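FAA hydrolase family protein (Pseudomonas aeruginosa, PDB 6J5Y) probably hydrolyses fumarylpyruvate to fumarate and pyruvate, as a manganese-binding member of the fumarylacetoacetate hydrolase superfamily. Local coordinates at residues P9-I14 against D18-V23; N32-A37 against F42-E47; Q100-V105 against H153-A158; R122-E125 against P129-I132. All coordinates share one frame; numbering follows the deposited sequence.

Interaction 1 (P9-I14 against D18-V23); sequences PVSLTI and DQTFPV
Leu-12 and Phe-21 face each other in an antiparallel beta hairpin, whose short strands, 11-13 and 20-22, run at 152° between their N-to-C directions. They form the hydrogen-bonded pair: Leu-12 N donates to Phe-21 O and Phe-21 N to Leu-12 O, both at 2.8 Å. Beyond the strand ends, Val-23 N donates to Val-10 O with a nearly straight N-H...O angle of 173°. In the adjacent non-hydrogen-bonded pair of Ser-11 and Pro-22, the CA atoms approach to 4.0 Å, and Ser-11 CA makes a CH...O contact with Phe-21 O.

The apolar contacts gather on the sheet face that carries Leu-12 and Phe-21. These side chains run side by side: Phe-21 CG lies opposite its backbone N (chi1 -176°), which carries the ring alongside Leu-12, with Phe-21 CD1 4.1 Å from Leu-12 CD1. Val-23 crosses Leu-12 at about a right angle and sets CG2 3.9 Å from Leu-12 CG. Leu-198 of strand 198-200 touches Leu-12, Phe-21 and Val-23, and Ile-142 and Leu-145 of strand 140-147 add to this cover, so the hairpin packs its apolar face on the larger mixed sheet. The face with Ser-11 and Thr-20 is more polar: Thr-20 OG1 lies 3.4 Å from Ser-11 CB. Near the turn, Ile-14 bends over the opposite backbone, its CG1 3.4 Å from Gln-19 O.

Interaction 2 (N32-A37 against F42-E47); sequences NYAAHA and FDPERE
Ala-37 O accepts a hydrogen bond from Phe-42 N at 2.9 Å, joining helix 34-39 to the loop that follows it; the donor stands 36° out of the carbonyl plane, and the N-H...O angle is 156°. The same oxygen lies at the edge of the Phe-42 ring, near its plane, and touches Phe-42 CB. With CG beside the backbone N (chi1 -63°), the ring leads away from the helix and makes a cation-pi contact with Arg-31 of the pyruvate pocket.

Pro-44 supplies the apolar part of the contact. Its ring lies against two alanines one helical turn apart: Pro-44 CG meets Ala-34 CB at 3.8 Å, and Pro-44 CB meets Ala-37 CB at the same separation. On the helix side, Tyr-33 occupies the N-cap position, and its backbone O accepts from Ala-37 N. On the loop side, Asp-43 forms an Asx turn, with OD1 accepting from Glu-45 N at 2.9 Å from above the carboxylate plane; this turns the chain at Pro-44. The helix also carries His-36, which touches the bound pyruvate and whose ND1 is hydrogen-bonded to Glu-39 OE2. The side chain of Ala-37 is about 7 Å from the bound pyruvic acid.

Interaction 3 (Q100-V105 against H153-A158); sequences QAEEHV and HPRHAA
Glu-102 and His-153 mark the closest backbone approach, with CA atoms 6.8 Å apart. Glu-102 belongs to a 3-10 segment, 102-104, which links helix 98-101 to strand 105-116 and is closed by Val-105 N bonding to Glu-102 O; segment 153-158 is irregular and leads into strand 158-163. No hydrogen bond crosses between them, so the contact rests on the side chains of Glu-102, His-153 and Arg-155 and on two backbone carbonyls.

The His-153 ring slides under the 3-10 segment. Glu-102 CB stands over one ring face, 4.2 Å from the centroid and 19° off the ring normal, a CH-pi contact. His-153 CE1 points at Val-105 O, 3.2 Å away and in the ring plane, while Glu-102 O, 3.0 Å from CE1, lies to the side of that plane. ND1 of His-153 is bonded to Tyr-108 OH on strand 105-116, which helps to fix the rotation of the ring.

Beyond CG the Glu-102 chain is extended and meets Arg-155 coming from the opposite direction. Arg-155 folds back through bends at chi2 and chi3, bringing its guanidinium close to the carboxylate. A salt bridge joins Glu-102 OE2 to Arg-155 NH1, although the position of OE2 is less certain, and the modelled placement of the carboxylate over the guanidinium face, with the planes 70° apart, is itself doubtful. Arg-155 NH2 also makes a weak bond to His-153 O. The nearby arginine would probably help to offset the charge of the buried Glu-102.

Interaction 4 (R122-E125 against P129-I132); sequences RMRE and PWEI
Pro-129 meets Met-123 through its backbone: Pro-129 O lies 3.3 Å from Met-123 CG, with the sulfur close by.

Trp-130 follows, with its CA 5.7 Å from that of Met-123. Its CG is set beside the backbone N (chi1 -74°), and the indole reaches across to helix 117-126. The pyrrole side meets the helix, with Trp-130 CD1 4.0 Å from Met-123 CB and NE1 3.8 Å from Arg-124 CA. Farther along the indole, CZ2 reaches Arg-124 CB. The Trp-130 side chain is about 4 Å from the bound pyruvate, so this packing probably helps to shape the surroundings of the ligand.

Ile-132, in the first turn of helix 131-134, closes the contact. Its side chain crosses that of Met-123 at about a right angle, and Ile-132 CD1 lies 3.7 Å from Met-123 SD. Bends at chi2 and chi3 of Met-123 curl its thioether toward this isoleucine. The contact spans the short connection between helices 117-126 and 131-134, with Ile-132 also touching Leu-119 of the first helix and Trp-130 meeting Phe-50 of strand 50-54.

Overall arrangement
From the N terminus, interaction 1 closes the hairpin turn between residues 14 and 18 and lays it on the larger mixed sheet. Interaction 2 follows in series, closing the short loop after helix 34-39, about 33 Å away between centres and on the opposite side of the chain's centre. Interaction 3 spans a much longer loop, joining the approach to strand 105-116 with the approach to strand 158-163, and so links two sheets. Interaction 4 is nested inside that loop, turning helix 117-126 into helix 131-134. Interactions 2 and 4 touch, Phe-42 CE2 packing 3.8 Å from Arg-124 NH1, near the pyruvate pocket.

Interaction 1 (P9-I14 against D18-V23)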
loop_
_atom_site.group_PDB
_atom_site.type_symbol
_atom_site.label_atom_id
_atom_site.label_comp_id
_atom_site.label_asym_id
_atom_site.label_seq_id
_atom_site.Cartn_x
_atom_site.Cartn_y
_atom_site.Cartn_z
ATOM N N PRO A 9 -1.203 -18.863 -2.425
ATOM C CA PRO A 9 -0.684 -17.503 -2.535
ATOM C C PRO A 9 -1.856 -16.526 -2.665
ATOM O O PRO A 9 -2.794 -16.854 -3.341
ATOM C CB PRO A 9 0.199 -17.491 -3.796
ATOM C CG PRO A 9 -0.033 -18.839 -4.487
ATOM C CD PRO A 9 -0.806 -19.736 -3.536
ATOM N N VAL A 10 -1.795 -15.382 -1.987
ATOM C CA VAL A 10 -2.758 -14.270 -2.196
ATOM C C VAL A 10 -2.611 -13.833 -3.644
ATOM O O VAL A 10 -1.466 -13.594 -4.095
ATOM C CB VAL A 10 -2.543 -13.093 -1.229
ATOM C CG1 VAL A 10 -3.455 -11.921 -1.586
ATOM C CG2 VAL A 10 -2.741 -13.536 0.210
ATOM N N SER A 11 -3.718 -13.747 -4.364
ATOM C CA SER A 11 -3.682 -13.382 -5.797
ATOM C C SER A 11 -4.670 -12.256 -6.058
ATOM O O SER A 11 -5.819 -12.376 -5.694
ATOM C CB SER A 11 -3.880 -14.565 -6.670
ATOM O OG SER A 11 -4.825 -15.450 -6.107
ATOM N N LEU A 12 -4.174 -11.176 -6.633
ATOM C CA LEU A 12 -4.963 -9.954 -6.898
ATOM C C LEU A 12 -5.880 -10.266 -8.063
ATOM O O LEU A 12 -5.384 -10.928 -8.984
ATOM C CB LEU A 12 -4.020 -8.822 -7.279
ATOM C CG LEU A 12 -2.948 -8.509 -6.240
ATOM C CD1 LEU A 12 -2.190 -7.239 -6.626
ATOM C CD2 LEU A 12 -3.579 -8.367 -4.867
ATOM N N THR A 13 -7.105 -9.736 -8.052
ATOM C CA THR A 13 -7.958 -9.723 -9.266
ATOM C C THR A 13 -7.336 -8.701 -10.218
ATOM O O THR A 13 -6.663 -7.736 -9.731
ATOM C CB THR A 13 -9.448 -9.497 -8.964
ATOM O OG1 THR A 13 -9.636 -8.150 -8.540
ATOM C CG2 THR A 13 -10.003 -10.461 -7.943
ATOM N N ILE A 14 -7.421 -8.992 -11.516
ATOM C CA ILE A 14 -6.851 -8.167 -12.614
ATOM C C ILE A 14 -8.045 -7.596 -13.377
ATOM O O ILE A 14 -8.908 -8.393 -13.827
ATOM C CB ILE A 14 -5.901 -8.971 -13.537
ATOM C CG1 ILE A 14 -4.699 -9.552 -12.778
ATOM C CG2 ILE A 14 -5.476 -8.083 -14.700
ATOM C CD1 ILE A 14 -3.720 -10.404 -13.601
ATOM N N ASP A 18 -9.934 -12.804 -16.146
ATOM C CA ASP A 18 -10.236 -13.968 -15.267
ATOM C C ASP A 18 -8.952 -14.428 -14.553
ATOM O O ASP A 18 -9.055 -15.205 -13.586
ATOM C CB ASP A 18 -10.884 -15.126 -16.040
ATOM C CG ASP A 18 -10.063 -15.658 -17.205
ATOM O OD1 ASP A 18 -8.901 -15.234 -17.358
ATOM O OD2 ASP A 18 -10.597 -16.497 -17.964
ATOM N N GLN A 19 -7.790 -13.966 -15.016
ATOM C CA GLN A 19 -6.470 -14.300 -14.425
ATOM C C GLN A 19 -6.207 -13.444 -13.183
ATOM O O GLN A 19 -6.649 -12.288 -13.152
ATOM C CB GLN A 19 -5.381 -14.092 -15.469
ATOM C CG GLN A 19 -5.561 -15.024 -16.650
ATOM C CD GLN A 19 -4.335 -15.010 -17.518
ATOM O OE1 GLN A 19 -3.511 -15.921 -17.463
ATOM N NE2 GLN A 19 -4.205 -13.960 -18.308
ATOM N N THR A 20 -5.463 -13.996 -12.222
ATOM C CA THR A 20 -5.089 -13.317 -10.957
ATOM C C THR A 20 -3.566 -13.113 -10.898
ATOM O O THR A 20 -2.811 -13.862 -11.533
ATOM C CB THR A 20 -5.619 -14.097 -9.745
ATOM O OG1 THR A 20 -5.003 -15.383 -9.744
ATOM C CG2 THR A 20 -7.130 -14.240 -9.702
ATOM N N PHE A 21 -3.125 -12.155 -10.098
ATOM C CA PHE A 21 -1.700 -11.768 -9.945
ATOM C C PHE A 21 -1.221 -12.280 -8.592
ATOM O O PHE A 21 -1.637 -11.749 -7.559
ATOM C CB PHE A 21 -1.572 -10.250 -10.046
ATOM C CG PHE A 21 -0.153 -9.746 -10.005
ATOM C CD1 PHE A 21 0.485 -9.514 -8.789
ATOM C CD2 PHE A 21 0.535 -9.496 -11.175
ATOM C CE1 PHE A 21 1.793 -9.049 -8.754
ATOM C CE2 PHE A 21 1.839 -9.029 -11.136
ATOM C CZ PHE A 21 2.458 -8.798 -9.933
ATOM N N PRO A 22 -0.426 -13.365 -8.542
ATOM C CA PRO A 22 0.035 -13.958 -7.280
ATOM C C PRO A 22 1.065 -13.073 -6.572
ATOM O O PRO A 22 2.042 -12.759 -7.161
ATOM C CB PRO A 22 0.689 -15.272 -7.694
ATOM C CG PRO A 22 1.134 -15.019 -9.088
ATOM C CD PRO A 22 0.110 -14.076 -9.681
ATOM N N VAL A 23 0.805 -12.747 -5.315
ATOM C CA VAL A 23 1.674 -11.830 -4.528
ATOM C C VAL A 23 2.878 -12.548 -3.931
ATOM O O VAL A 23 2.699 -13.595 -3.362
ATOM C CB VAL A 23 0.862 -11.152 -3.422
ATOM C CG1 VAL A 23 1.709 -10.224 -2.577
ATOM C CG2 VAL A 23 -0.308 -10.411 -4.027
#

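Interaction 2 (N32-A37 against F42-E47)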
loop_
_atom_site.group_PDB
_atom_site.type_symbol
_atom_site.label_atom_id
_atom_site.label_comp_id
_atom_site.label_asym_id
_atom_site.label_seq_id
_atom_site.Cartn_x
_atom_site.Cartn_y
_atom_site.Cartn_z
ATOM N N ASN A 32 6.585 9.280 2.136
ATOM C CA ASN A 32 6.887 9.538 0.708
ATOM C C ASN A 32 6.059 10.693 0.145
ATOM O O ASN A 32 6.081 10.866 -1.066
ATOM C CB ASN A 32 6.676 8.302 -0.172
ATOM C CG ASN A 32 7.604 8.281 -1.364
ATOM O OD1 ASN A 32 8.571 9.042 -1.415
ATOM N ND2 ASN A 32 7.349 7.370 -2.294
ATOM N N TYR A 33 5.371 11.457 0.990
ATOM C CA TYR A 33 4.670 12.700 0.597
ATOM C C TYR A 33 5.109 13.755 1.606
ATOM O O TYR A 33 4.945 13.485 2.802
ATOM C CB TYR A 33 3.150 12.515 0.591
ATOM C CG TYR A 33 2.579 11.662 -0.520
ATOM C CD1 TYR A 33 2.582 10.281 -0.431
ATOM C CD2 TYR A 33 1.983 12.229 -1.636
ATOM C CE1 TYR A 33 2.020 9.487 -1.417
ATOM C CE2 TYR A 33 1.413 11.446 -2.634
ATOM C CZ TYR A 33 1.438 10.064 -2.526
ATOM O OH TYR A 33 0.908 9.260 -3.504
ATOM N N ALA A 34 5.657 14.874 1.141
ATOM C CA ALA A 34 6.246 15.924 2.009
ATOM C C ALA A 34 5.203 16.365 3.039
ATOM O O ALA A 34 5.538 16.416 4.230
ATOM C CB ALA A 34 6.740 17.086 1.168
ATOM N N ALA A 35 3.959 16.607 2.606
ATOM C CA ALA A 35 2.867 17.108 3.480
ATOM C C ALA A 35 2.611 16.092 4.596
ATOM O O ALA A 35 2.458 16.514 5.752
ATOM C CB ALA A 35 1.626 17.411 2.669
ATOM N N HIS A 36 2.592 14.790 4.289
ATOM C CA HIS A 36 2.421 13.713 5.307
ATOM C C HIS A 36 3.611 13.665 6.277
ATOM O O HIS A 36 3.370 13.566 7.498
ATOM C CB HIS A 36 2.227 12.342 4.651
ATOM C CG HIS A 36 2.020 11.256 5.649
ATOM N ND1 HIS A 36 1.032 11.320 6.609
ATOM C CD2 HIS A 36 2.682 10.099 5.861
ATOM C CE1 HIS A 36 1.094 10.236 7.363
ATOM N NE2 HIS A 36 2.090 9.471 6.917
ATOM N N ALA A 37 4.850 13.689 5.770
ATOM C CA ALA A 37 6.078 13.743 6.604
ATOM C C ALA A 37 5.958 14.873 7.637
ATOM O O ALA A 37 6.193 14.601 8.844
ATOM C CB ALA A 37 7.315 13.915 5.737
ATOM N N PHE A 42 8.060 15.297 10.918
ATOM C CA PHE A 42 9.370 15.021 10.266
ATOM C C PHE A 42 9.654 16.071 9.190
ATOM O O PHE A 42 8.714 16.786 8.750
ATOM C CB PHE A 42 9.407 13.571 9.785
ATOM C CG PHE A 42 9.298 12.605 10.939
ATOM C CD1 PHE A 42 10.399 12.329 11.732
ATOM C CD2 PHE A 42 8.081 12.025 11.277
ATOM C CE1 PHE A 42 10.296 11.455 12.806
ATOM C CE2 PHE A 42 7.973 11.162 12.356
ATOM C CZ PHE A 42 9.084 10.870 13.116
ATOM N N ASP A 43 10.929 16.185 8.808
ATOM C CA ASP A 43 11.424 17.183 7.827
ATOM C C ASP A 43 11.777 16.455 6.539
ATOM O O ASP A 43 12.840 15.842 6.429
ATOM C CB ASP A 43 12.618 17.974 8.374
ATOM C CG ASP A 43 13.146 19.016 7.404
ATOM O OD1 ASP A 43 12.679 19.041 6.243
ATOM O OD2 ASP A 43 14.038 19.796 7.811
ATOM N N PRO A 44 10.927 16.551 5.498
ATOM C CA PRO A 44 11.118 15.745 4.293
ATOM C C PRO A 44 12.288 16.251 3.439
ATOM O O PRO A 44 12.643 15.594 2.479
ATOM C CB PRO A 44 9.769 15.886 3.569
ATOM C CG PRO A 44 9.255 17.264 4.009
ATOM C CD PRO A 44 9.734 17.412 5.437
ATOM N N GLU A 45 12.829 17.402 3.819
ATOM C CA GLU A 45 13.965 17.956 3.057
ATOM C C GLU A 45 15.290 17.424 3.613
ATOM O O GLU A 45 16.260 17.415 2.875
ATOM C CB GLU A 45 13.920 19.477 3.095
ATOM C CG GLU A 45 12.821 20.071 2.231
ATOM C CD GLU A 45 13.138 21.488 1.797
ATOM O OE1 GLU A 45 12.333 22.091 1.078
ATOM O OE2 GLU A 45 14.200 21.973 2.197
ATOM N N ARG A 46 15.300 16.956 4.854
ATOM C CA ARG A 46 16.567 16.521 5.495
ATOM C C ARG A 46 16.588 15.023 5.804
ATOM O O ARG A 46 17.615 14.526 6.194
ATOM C CB ARG A 46 16.779 17.361 6.746
ATOM C CG ARG A 46 17.197 18.780 6.409
ATOM C CD ARG A 46 18.500 19.073 7.096
ATOM N NE ARG A 46 18.473 20.390 7.669
ATOM C CZ ARG A 46 19.173 20.769 8.707
ATOM N NH1 ARG A 46 19.985 19.916 9.302
ATOM N NH2 ARG A 46 19.054 22.001 9.136
ATOM N N GLU A 47 15.481 14.340 5.631
ATOM C CA GLU A 47 15.504 12.888 5.888
ATOM C C GLU A 47 14.785 12.224 4.722
ATOM O O GLU A 47 13.737 12.690 4.367
ATOM C CB GLU A 47 14.870 12.584 7.238
ATOM C CG GLU A 47 15.717 13.033 8.403
ATOM C CD GLU A 47 15.101 12.882 9.780
ATOM O OE1 GLU A 47 14.068 13.558 10.052
ATOM O OE2 GLU A 47 15.643 12.069 10.562
#

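Interaction 3 (Q100-V105 against H153-A158)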
loop_
_atom_site.group_PDB
_atom_site.type_symbol
_atom_site.label_atom_id
_atom_site.label_comp_id
_atom_site.label_asym_id
_atom_site.label_seq_id
_atom_site.Cartn_x
_atom_site.Cartn_y
_atom_site.Cartn_z
ATOM N N GLN A 100 14.751 2.591 -16.838
ATOM C CA GLN A 100 13.961 1.379 -17.214
ATOM C C GLN A 100 13.100 0.893 -16.033
ATOM O O GLN A 100 12.441 -0.152 -16.193
ATOM C CB GLN A 100 14.879 0.254 -17.706
ATOM C CG GLN A 100 15.894 -0.218 -16.673
ATOM C CD GLN A 100 16.437 -1.595 -16.965
ATOM O OE1 GLN A 100 17.506 -1.762 -17.578
ATOM N NE2 GLN A 100 15.709 -2.603 -16.510
ATOM N N ALA A 101 13.101 1.596 -14.897
ATOM C CA ALA A 101 12.524 1.112 -13.615
ATOM C C ALA A 101 11.021 0.848 -13.765
ATOM O O ALA A 101 10.550 -0.222 -13.380
ATOM C CB ALA A 101 12.798 2.115 -12.534
ATOM N N GLU A 102 10.278 1.795 -14.324
ATOM C CA GLU A 102 8.810 1.661 -14.509
ATOM C C GLU A 102 8.488 0.515 -15.458
ATOM O O GLU A 102 7.378 -0.020 -15.355
ATOM C CB GLU A 102 8.211 2.936 -15.070
ATOM C CG GLU A 102 7.859 3.915 -13.984
ATOM C CD GLU A 102 7.678 5.317 -14.513
ATOM O OE1 GLU A 102 6.732 5.969 -14.081
ATOM O OE2 GLU A 102 8.497 5.737 -15.364
ATOM N N GLU A 103 9.425 0.131 -16.328
ATOM C CA GLU A 103 9.233 -1.015 -17.246
ATOM C C GLU A 103 9.101 -2.310 -16.426
ATOM O O GLU A 103 8.521 -3.297 -16.962
ATOM C CB GLU A 103 10.370 -1.126 -18.257
ATOM C CG GLU A 103 10.075 -2.112 -19.373
ATOM C CD GLU A 103 10.908 -3.382 -19.363
ATOM O OE1 GLU A 103 12.118 -3.299 -19.677
ATOM O OE2 GLU A 103 10.345 -4.460 -19.069
ATOM N N HIS A 104 9.561 -2.325 -15.168
ATOM C CA HIS A 104 9.455 -3.531 -14.291
ATOM C C HIS A 104 8.060 -3.615 -13.660
ATOM O O HIS A 104 7.749 -4.662 -13.064
ATOM C CB HIS A 104 10.573 -3.536 -13.236
ATOM C CG HIS A 104 11.898 -3.767 -13.882
ATOM N ND1 HIS A 104 12.629 -4.934 -13.703
ATOM C CD2 HIS A 104 12.574 -3.018 -14.788
ATOM C CE1 HIS A 104 13.731 -4.871 -14.440
ATOM N NE2 HIS A 104 13.715 -3.705 -15.127
ATOM N N VAL A 105 7.254 -2.559 -13.777
ATOM C CA VAL A 105 5.921 -2.484 -13.118
ATOM C C VAL A 105 4.886 -3.003 -14.103
ATOM O O VAL A 105 4.607 -2.302 -15.087
ATOM C CB VAL A 105 5.600 -1.067 -12.631
ATOM C CG1 VAL A 105 4.212 -0.983 -12.029
ATOM C CG2 VAL A 105 6.638 -0.577 -11.634
ATOM N N HIS A 153 2.003 4.058 -17.401
ATOM C CA HIS A 153 2.720 4.342 -16.132
ATOM C C HIS A 153 2.410 5.777 -15.752
ATOM O O HIS A 153 3.152 6.688 -16.097
ATOM C CB HIS A 153 4.216 4.048 -16.262
ATOM C CG HIS A 153 4.506 2.665 -16.747
ATOM N ND1 HIS A 153 4.453 1.556 -15.902
ATOM C CD2 HIS A 153 4.842 2.199 -17.973
ATOM C CE1 HIS A 153 4.746 0.469 -16.597
ATOM N NE2 HIS A 153 5.016 0.838 -17.861
ATOM N N PRO A 154 1.308 6.009 -15.017
ATOM C CA PRO A 154 0.862 7.364 -14.712
ATOM C C PRO A 154 1.833 8.040 -13.734
ATOM O O PRO A 154 2.278 7.397 -12.795
ATOM C CB PRO A 154 -0.522 7.152 -14.082
ATOM C CG PRO A 154 -0.416 5.791 -13.456
ATOM C CD PRO A 154 0.467 4.985 -14.384
ATOM N N ARG A 155 2.162 9.295 -14.017
ATOM C CA ARG A 155 3.013 10.164 -13.165
ATOM C C ARG A 155 2.155 11.218 -12.464
ATOM O O ARG A 155 2.657 11.831 -11.510
ATOM C CB ARG A 155 4.091 10.844 -14.009
ATOM C CG ARG A 155 5.467 10.221 -13.849
ATOM C CD ARG A 155 5.605 8.921 -14.604
ATOM N NE ARG A 155 6.933 8.857 -15.197
ATOM C CZ ARG A 155 7.272 8.098 -16.229
ATOM N NH1 ARG A 155 8.520 8.135 -16.672
ATOM N NH2 ARG A 155 6.382 7.296 -16.804
ATOM N N HIS A 156 0.948 11.445 -12.981
ATOM C CA HIS A 156 -0.101 12.346 -12.441
ATOM C C HIS A 156 -1.360 11.505 -12.223
ATOM O O HIS A 156 -1.683 10.694 -13.124
ATOM C CB HIS A 156 -0.341 13.519 -13.415
ATOM C CG HIS A 156 0.888 14.310 -13.725
ATOM N ND1 HIS A 156 1.272 15.410 -12.970
ATOM C CD2 HIS A 156 1.831 14.166 -14.684
ATOM C CE1 HIS A 156 2.384 15.918 -13.467
ATOM N NE2 HIS A 156 2.749 15.172 -14.528
ATOM N N ALA A 157 -2.026 11.669 -11.081
ATOM C CA ALA A 157 -3.312 11.009 -10.746
ATOM C C ALA A 157 -3.781 11.466 -9.366
ATOM O O ALA A 157 -3.000 11.318 -8.415
ATOM C CB ALA A 157 -3.165 9.501 -10.758
ATOM N N ALA A 158 -5.015 11.972 -9.244
ATOM C CA ALA A 158 -5.592 12.305 -7.925
ATOM C C ALA A 158 -5.726 10.996 -7.143
ATOM O O ALA A 158 -6.059 9.937 -7.762
ATOM C CB ALA A 158 -6.921 13.024 -8.022
#

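Interaction 4 (R122-E125 against P129-I132)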
loop_
_atom_site.group_PDB
_atom_site.type_symbol
_atom_site.label_atom_id
_atom_site.label_comp_id
_atom_site.label_asym_id
_atom_site.label_seq_id
_atom_site.Cartn_x
_atom_site.Cartn_y
_atom_site.Cartn_z
ATOM N N ARG A 122 5.002 3.647 19.307
ATOM C CA ARG A 122 5.765 3.083 20.462
ATOM C C ARG A 122 7.088 2.447 19.973
ATOM O O ARG A 122 8.156 2.714 20.576
ATOM C CB ARG A 122 4.883 2.117 21.248
ATOM C CG ARG A 122 5.504 1.605 22.541
ATOM C CD ARG A 122 4.472 0.964 23.447
ATOM N NE ARG A 122 4.327 -0.462 23.171
ATOM C CZ ARG A 122 3.302 -1.226 23.558
ATOM N NH1 ARG A 122 2.289 -0.697 24.232
ATOM N NH2 ARG A 122 3.291 -2.517 23.257
ATOM N N MET A 123 7.060 1.652 18.905
ATOM C CA MET A 123 8.303 1.034 18.354
ATOM C C MET A 123 9.245 2.142 17.841
ATOM O O MET A 123 10.437 2.106 18.204
ATOM C CB MET A 123 7.993 0.022 17.245
ATOM C CG MET A 123 7.083 -1.116 17.701
ATOM S SD MET A 123 7.737 -2.159 19.055
ATOM C CE MET A 123 7.029 -1.296 20.460
ATOM N N ARG A 124 8.739 3.143 17.124
ATOM C CA ARG A 124 9.575 4.274 16.644
ATOM C C ARG A 124 10.282 4.949 17.847
ATOM O O ARG A 124 11.505 5.147 17.805
ATOM C CB ARG A 124 8.705 5.219 15.805
ATOM C CG ARG A 124 9.421 6.480 15.357
ATOM C CD ARG A 124 8.459 7.586 15.036
ATOM N NE ARG A 124 7.951 8.228 16.241
ATOM C CZ ARG A 124 6.920 9.065 16.285
ATOM N NH1 ARG A 124 6.250 9.375 15.185
ATOM N NH2 ARG A 124 6.556 9.584 17.442
ATOM N N GLU A 125 9.565 5.304 18.899
ATOM C CA GLU A 125 10.164 6.002 20.076
ATOM C C GLU A 125 11.180 5.084 20.784
ATOM O O GLU A 125 12.103 5.628 21.409
ATOM C CB GLU A 125 9.059 6.530 21.000
ATOM C CG GLU A 125 8.611 7.957 20.671
ATOM C CD GLU A 125 9.503 9.062 21.237
ATOM O OE1 GLU A 125 9.371 9.410 22.444
ATOM O OE2 GLU A 125 10.346 9.577 20.473
ATOM N N PRO A 129 11.824 -2.512 15.752
ATOM C CA PRO A 129 11.200 -2.821 14.463
ATOM C C PRO A 129 9.682 -2.614 14.574
ATOM O O PRO A 129 9.119 -2.766 15.629
ATOM C CB PRO A 129 11.610 -4.269 14.160
ATOM C CG PRO A 129 12.027 -4.855 15.503
ATOM C CD PRO A 129 12.398 -3.703 16.412
ATOM N N TRP A 130 9.058 -2.273 13.457
ATOM C CA TRP A 130 7.677 -1.742 13.403
ATOM C C TRP A 130 6.641 -2.837 13.166
ATOM O O TRP A 130 5.472 -2.472 13.065
ATOM C CB TRP A 130 7.580 -0.710 12.291
ATOM C CG TRP A 130 8.234 0.594 12.590
ATOM C CD1 TRP A 130 9.213 0.873 13.498
ATOM C CD2 TRP A 130 7.984 1.809 11.875
ATOM N NE1 TRP A 130 9.564 2.200 13.424
ATOM C CE2 TRP A 130 8.838 2.792 12.424
ATOM C CE3 TRP A 130 7.152 2.139 10.800
ATOM C CZ2 TRP A 130 8.846 4.095 11.948
ATOM C CZ3 TRP A 130 7.143 3.440 10.351
ATOM C CH2 TRP A 130 7.983 4.396 10.925
ATOM N N GLU A 131 7.029 -4.111 13.097
ATOM C CA GLU A 131 6.132 -5.178 12.570
ATOM C C GLU A 131 4.790 -5.222 13.330
ATOM O O GLU A 131 3.763 -5.400 12.648
ATOM C CB GLU A 131 6.851 -6.520 12.568
ATOM C CG GLU A 131 7.710 -6.731 11.338
ATOM C CD GLU A 131 9.132 -6.209 11.402
ATOM O OE1 GLU A 131 9.421 -5.318 12.255
ATOM O OE2 GLU A 131 9.946 -6.710 10.591
ATOM N N ILE A 132 4.761 -5.086 14.663
ATOM C CA ILE A 132 3.478 -5.154 15.436
ATOM C C ILE A 132 2.529 -4.021 14.990
ATOM O O ILE A 132 1.306 -4.231 15.059
ATOM C CB ILE A 132 3.691 -5.182 16.966
ATOM C CG1 ILE A 132 4.481 -3.974 17.469
ATOM C CG2 ILE A 132 4.359 -6.486 17.395
ATOM C CD1 ILE A 132 4.465 -3.823 18.958
#